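Local coordinates for protein filamentous hemagglutinin (Bordetella pertussis, PDB 1RWR) that is a secreted adhesin whose N-terminal domain, a right-handed beta-helix, probably directs its export across the outer membrane by two-partner secretion, at residues P19-A24 against P44-N49; L92-K97 against T116-N121. All blocks are in the same frame, centred on the assembly; numbering follows the deposited sequence.

Both contacts are parallel strand pairings in one sheet near the N-terminal end of the beta-helix, their centres about 10 Å apart. From the N terminus, the chain lays down strand 20-22, leaves through strand 31-36 in another sheet and returns as strand 45-50; contact 1 closes that loop. After a further excursion it returns as strand 91-96 beside 45-50. Contact 2 closes the following turn, from residue 97 through strands 99-104 and 109-111, in two other sheets, to strand 114-117. The loops follow in series, neither nesting nor crossing. Because Phe-48 pairs with the backbone of Glu-93 and Tyr-95, the two contacts continue a single sheet.

Contact 1. Residues P19-A24 against P44-N49; sequences PVVNIA and PGVVFN
Strand 20-22 runs parallel to strand 45-49, joined by three backbone hydrogen bonds: Val-47 N to Pro-19 O, Val-21 N to Val-47 O at 2.8 Å and nearly along the C=O axis, and Asn-49 N to Val-21 O. Beta-branched valines suit these extended positions. Val-20 and Val-47 lie on one face, Val-21 and Phe-48 on the other. With CG1 anti to its backbone N, Val-21 keeps CG2 beside that N, where it touches Val-46 CG2 at 3.7 Å, the side chains crossing obliquely. Phe-48 CG is anti to its own carbonyl carbon; Ile-23 CG2 meets the ring edge, 4.0 Å from Phe-48 CD1. Ile-23 CG1 takes the crowded position between N and C (chi1 58°), 3.4 Å from Asn-49 O. Val-21 and Ile-23 also pack on strand 31-36 (Phe-36, Asn-34), suiting this buried face to apolar residues. On the Val-20 face, two asparagines lie side by side: Asn-49, with CG anti to N (chi1 -170°), gives an ND2 hydrogen to Asn-22 OD1 at 2.9 Å, a bent bond between amides turned 46° apart. Asn-49 ND2 also bonds Thr-64 O, so this buried nitrogen has two acceptors. Strand 10-12 flanks 20-22 antiparallel, 91-96 flanks 45-50, and Leu-63 packs on Val-20 and Val-47.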
# COMPACT_ATOMS: atom_id res chain seq x y z
N PRO A 19 1.02 -20.55 4.92
CA PRO A 19 0.98 -20.06 6.30
C PRO A 19 -0.33 -19.38 6.68
O PRO A 19 -0.93 -18.74 5.82
CB PRO A 19 2.14 -19.06 6.40
CG PRO A 19 2.56 -18.80 5.06
CD PRO A 19 2.06 -19.90 4.12
N VAL A 20 -0.77 -19.59 7.92
CA VAL A 20 -1.99 -19.03 8.47
C VAL A 20 -1.54 -18.18 9.65
O VAL A 20 -0.89 -18.68 10.57
CB VAL A 20 -2.97 -20.11 8.97
CG1 VAL A 20 -4.14 -19.47 9.73
CG2 VAL A 20 -3.46 -20.98 7.84
N VAL A 21 -1.88 -16.89 9.61
CA VAL A 21 -1.60 -15.98 10.70
C VAL A 21 -2.82 -15.94 11.58
O VAL A 21 -3.87 -15.42 11.16
CB VAL A 21 -1.28 -14.56 10.19
CG1 VAL A 21 -1.01 -13.64 11.36
CG2 VAL A 21 -0.09 -14.58 9.24
N ASN A 22 -2.70 -16.52 12.78
CA ASN A 22 -3.68 -16.32 13.84
C ASN A 22 -3.41 -14.96 14.49
O ASN A 22 -2.68 -14.85 15.46
CB ASN A 22 -3.68 -17.48 14.84
CG ASN A 22 -4.40 -18.68 14.33
OD1 ASN A 22 -5.24 -18.57 13.44
ND2 ASN A 22 -4.07 -19.88 14.87
N ILE A 23 -4.03 -13.94 13.90
CA ILE A 23 -3.90 -12.57 14.33
C ILE A 23 -4.35 -12.40 15.79
O ILE A 23 -5.14 -13.21 16.29
CB ILE A 23 -4.74 -11.62 13.41
CG1 ILE A 23 -6.23 -11.98 13.39
CG2 ILE A 23 -4.22 -11.64 11.97
CD1 ILE A 23 -7.10 -10.86 12.75
N ALA A 24 -3.84 -11.36 16.42
CA ALA A 24 -4.21 -10.97 17.77
C ALA A 24 -5.65 -10.52 17.85
O ALA A 24 -6.22 -9.96 16.90
CB ALA A 24 -3.27 -9.85 18.27
N PRO A 44 2.19 -19.31 -2.63
CA PRO A 44 0.98 -18.66 -3.20
C PRO A 44 0.39 -17.51 -2.37
O PRO A 44 -0.52 -16.84 -2.84
CB PRO A 44 -0.03 -19.79 -3.23
CG PRO A 44 0.54 -20.87 -2.42
CD PRO A 44 1.88 -20.61 -2.02
N GLY A 45 0.92 -17.30 -1.18
CA GLY A 45 0.53 -16.19 -0.34
C GLY A 45 0.44 -16.55 1.13
O GLY A 45 1.18 -17.37 1.62
N VAL A 46 -0.49 -15.92 1.82
CA VAL A 46 -0.67 -16.07 3.26
C VAL A 46 -2.15 -15.91 3.56
O VAL A 46 -2.83 -15.16 2.86
CB VAL A 46 0.16 -15.02 4.09
CG1 VAL A 46 -0.23 -13.57 3.83
CG2 VAL A 46 0.11 -15.31 5.57
N VAL A 47 -2.62 -16.59 4.59
CA VAL A 47 -3.99 -16.43 5.04
C VAL A 47 -3.99 -15.74 6.41
O VAL A 47 -3.40 -16.26 7.36
CB VAL A 47 -4.69 -17.79 5.13
CG1 VAL A 47 -6.13 -17.65 5.69
CG2 VAL A 47 -4.69 -18.43 3.78
N PHE A 48 -4.70 -14.62 6.52
CA PHE A 48 -4.95 -13.98 7.79
C PHE A 48 -6.23 -14.55 8.37
O PHE A 48 -7.28 -14.48 7.75
CB PHE A 48 -5.10 -12.46 7.64
CG PHE A 48 -3.85 -11.77 7.25
CD1 PHE A 48 -2.93 -11.41 8.20
CD2 PHE A 48 -3.59 -11.52 5.91
CE1 PHE A 48 -1.74 -10.75 7.81
CE2 PHE A 48 -2.44 -10.90 5.53
CZ PHE A 48 -1.51 -10.51 6.47
N ASN A 49 -6.15 -15.10 9.57
CA ASN A 49 -7.30 -15.83 10.13
C ASN A 49 -8.18 -14.90 10.93
O ASN A 49 -7.93 -14.66 12.10
CB ASN A 49 -6.85 -17.05 10.96
CG ASN A 49 -8.02 -17.95 11.36
OD1 ASN A 49 -9.20 -17.60 11.18
ND2 ASN A 49 -7.70 -19.12 11.93

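Contact 2. Residues L92-K97 against T116-N121; sequences LEVYGK and TLNASN
Successive turns of the beta-helix stack here as two parallel strands, 92-96 and 116-117, before a corner at Ser-120. Leu-117 N reaches Leu-92 O at 3.0 Å from above the carbonyl plane, and Leu-117 O receives Val-94 N at 2.9 Å, nearly along the C=O axis. Asn-118 then leaves the strand with positive backbone angles (65/25), which asparagine tolerates well. Its CG, anti to the backbone N (chi1 -161°), extends the amide toward the neighbouring strand. Both hydrogens of Asn-118 ND2 are spent there, on Val-94 O at 3.0 Å and Gly-96 O at 2.9 Å. The acceptors lie close to the amide plane, while ND2 stands above both carbonyl planes. At Gly-96 a CB would jam against Tyr-95 O, so glycine is called for. On the Leu-92 face, Val-94 CB comes within 3.4 Å of Asn-118 O, and Val-94 CG2 touches Ala-119 CB. On the opposite face the extended Glu-93, CG anti to the backbone N, crosses Leu-117 obliquely; its carboxylate oxygens accept the backbone N-H groups of Arg-58 and Ile-59. The Asn-118 amide, bonding on where the backbone ladder stops, is a feature of this bend; the in-register parallel rungs are characteristic of the parallel beta-helix.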
# COMPACT_ATOMS: atom_id res chain seq x y z
N LEU A 92 -2.73 -12.12 -0.55
CA LEU A 92 -3.03 -11.86 0.84
C LEU A 92 -4.52 -12.14 1.01
O LEU A 92 -5.34 -11.32 0.60
CB LEU A 92 -2.71 -10.41 1.19
CG LEU A 92 -1.35 -9.82 0.83
CD1 LEU A 92 -1.21 -8.37 1.31
CD2 LEU A 92 -0.26 -10.68 1.42
N GLU A 93 -4.84 -13.28 1.61
CA GLU A 93 -6.22 -13.69 1.82
C GLU A 93 -6.62 -13.46 3.28
O GLU A 93 -5.89 -13.78 4.19
CB GLU A 93 -6.44 -15.15 1.46
CG GLU A 93 -7.87 -15.63 1.75
CD GLU A 93 -8.19 -16.99 1.19
OE1 GLU A 93 -7.33 -17.70 0.63
OE2 GLU A 93 -9.38 -17.38 1.32
N VAL A 94 -7.81 -12.89 3.46
CA VAL A 94 -8.42 -12.80 4.77
C VAL A 94 -9.49 -13.87 4.85
O VAL A 94 -10.43 -13.88 4.04
CB VAL A 94 -9.00 -11.39 5.07
CG1 VAL A 94 -9.53 -11.31 6.49
CG2 VAL A 94 -7.96 -10.31 4.88
N TYR A 95 -9.30 -14.80 5.77
CA TYR A 95 -10.33 -15.79 6.06
C TYR A 95 -11.25 -15.20 7.14
O TYR A 95 -10.81 -14.79 8.20
CB TYR A 95 -9.75 -17.13 6.49
CG TYR A 95 -10.80 -18.05 7.05
CD1 TYR A 95 -11.73 -18.64 6.23
CD2 TYR A 95 -10.88 -18.32 8.42
CE1 TYR A 95 -12.77 -19.47 6.76
CE2 TYR A 95 -11.91 -19.16 8.95
CZ TYR A 95 -12.84 -19.71 8.11
OH TYR A 95 -13.85 -20.51 8.63
N GLY A 96 -12.54 -15.31 6.87
CA GLY A 96 -13.56 -14.83 7.80
C GLY A 96 -14.13 -13.48 7.36
O GLY A 96 -14.47 -13.27 6.20
N LYS A 97 -14.26 -12.57 8.31
CA LYS A 97 -14.79 -11.25 8.01
C LYS A 97 -13.73 -10.47 7.23
O LYS A 97 -12.56 -10.44 7.61
CB LYS A 97 -15.14 -10.49 9.29
CG LYS A 97 -15.69 -9.06 9.10
CD LYS A 97 -15.69 -8.30 10.42
CE LYS A 97 -16.11 -6.79 10.30
NZ LYS A 97 -15.00 -5.92 9.79
N THR A 116 -4.96 -9.74 -3.55
CA THR A 116 -5.68 -9.94 -2.29
C THR A 116 -6.99 -10.69 -2.52
O THR A 116 -7.52 -10.70 -3.64
CB THR A 116 -6.00 -8.60 -1.55
OG1 THR A 116 -6.94 -7.83 -2.30
CG2 THR A 116 -4.78 -7.70 -1.37
N LEU A 117 -7.53 -11.24 -1.43
CA LEU A 117 -8.83 -11.86 -1.42
C LEU A 117 -9.47 -11.53 -0.09
O LEU A 117 -8.92 -11.84 0.96
CB LEU A 117 -8.73 -13.39 -1.58
CG LEU A 117 -8.32 -13.91 -2.95
CD1 LEU A 117 -8.08 -15.42 -2.91
CD2 LEU A 117 -9.44 -13.62 -3.96
N ASN A 118 -10.66 -10.94 -0.13
CA ASN A 118 -11.44 -10.63 1.05
C ASN A 118 -10.77 -9.60 1.95
O ASN A 118 -11.02 -9.56 3.11
CB ASN A 118 -11.82 -11.89 1.85
CG ASN A 118 -13.01 -11.67 2.81
OD1 ASN A 118 -13.95 -10.90 2.49
ND2 ASN A 118 -12.95 -12.32 3.97
N ALA A 119 -9.91 -8.77 1.36
CA ALA A 119 -9.41 -7.57 2.02
C ALA A 119 -10.24 -6.38 1.52
O ALA A 119 -10.48 -6.23 0.31
CB ALA A 119 -7.93 -7.35 1.67
N SER A 120 -10.70 -5.55 2.44
CA SER A 120 -11.46 -4.38 2.07
C SER A 120 -10.63 -3.37 1.31
O SER A 120 -11.10 -2.73 0.39
CB SER A 120 -11.96 -3.69 3.35
OG SER A 120 -12.45 -4.65 4.23
N ASN A 121 -9.42 -3.17 1.81
CA ASN A 121 -8.45 -2.16 1.33
C ASN A 121 -7.07 -2.65 1.74
O ASN A 121 -6.94 -3.49 2.64
CB ASN A 121 -8.68 -0.80 1.99
CG ASN A 121 -10.05 -0.23 1.71
OD1 ASN A 121 -10.33 0.13 0.58
ND2 ASN A 121 -10.94 -0.18 2.73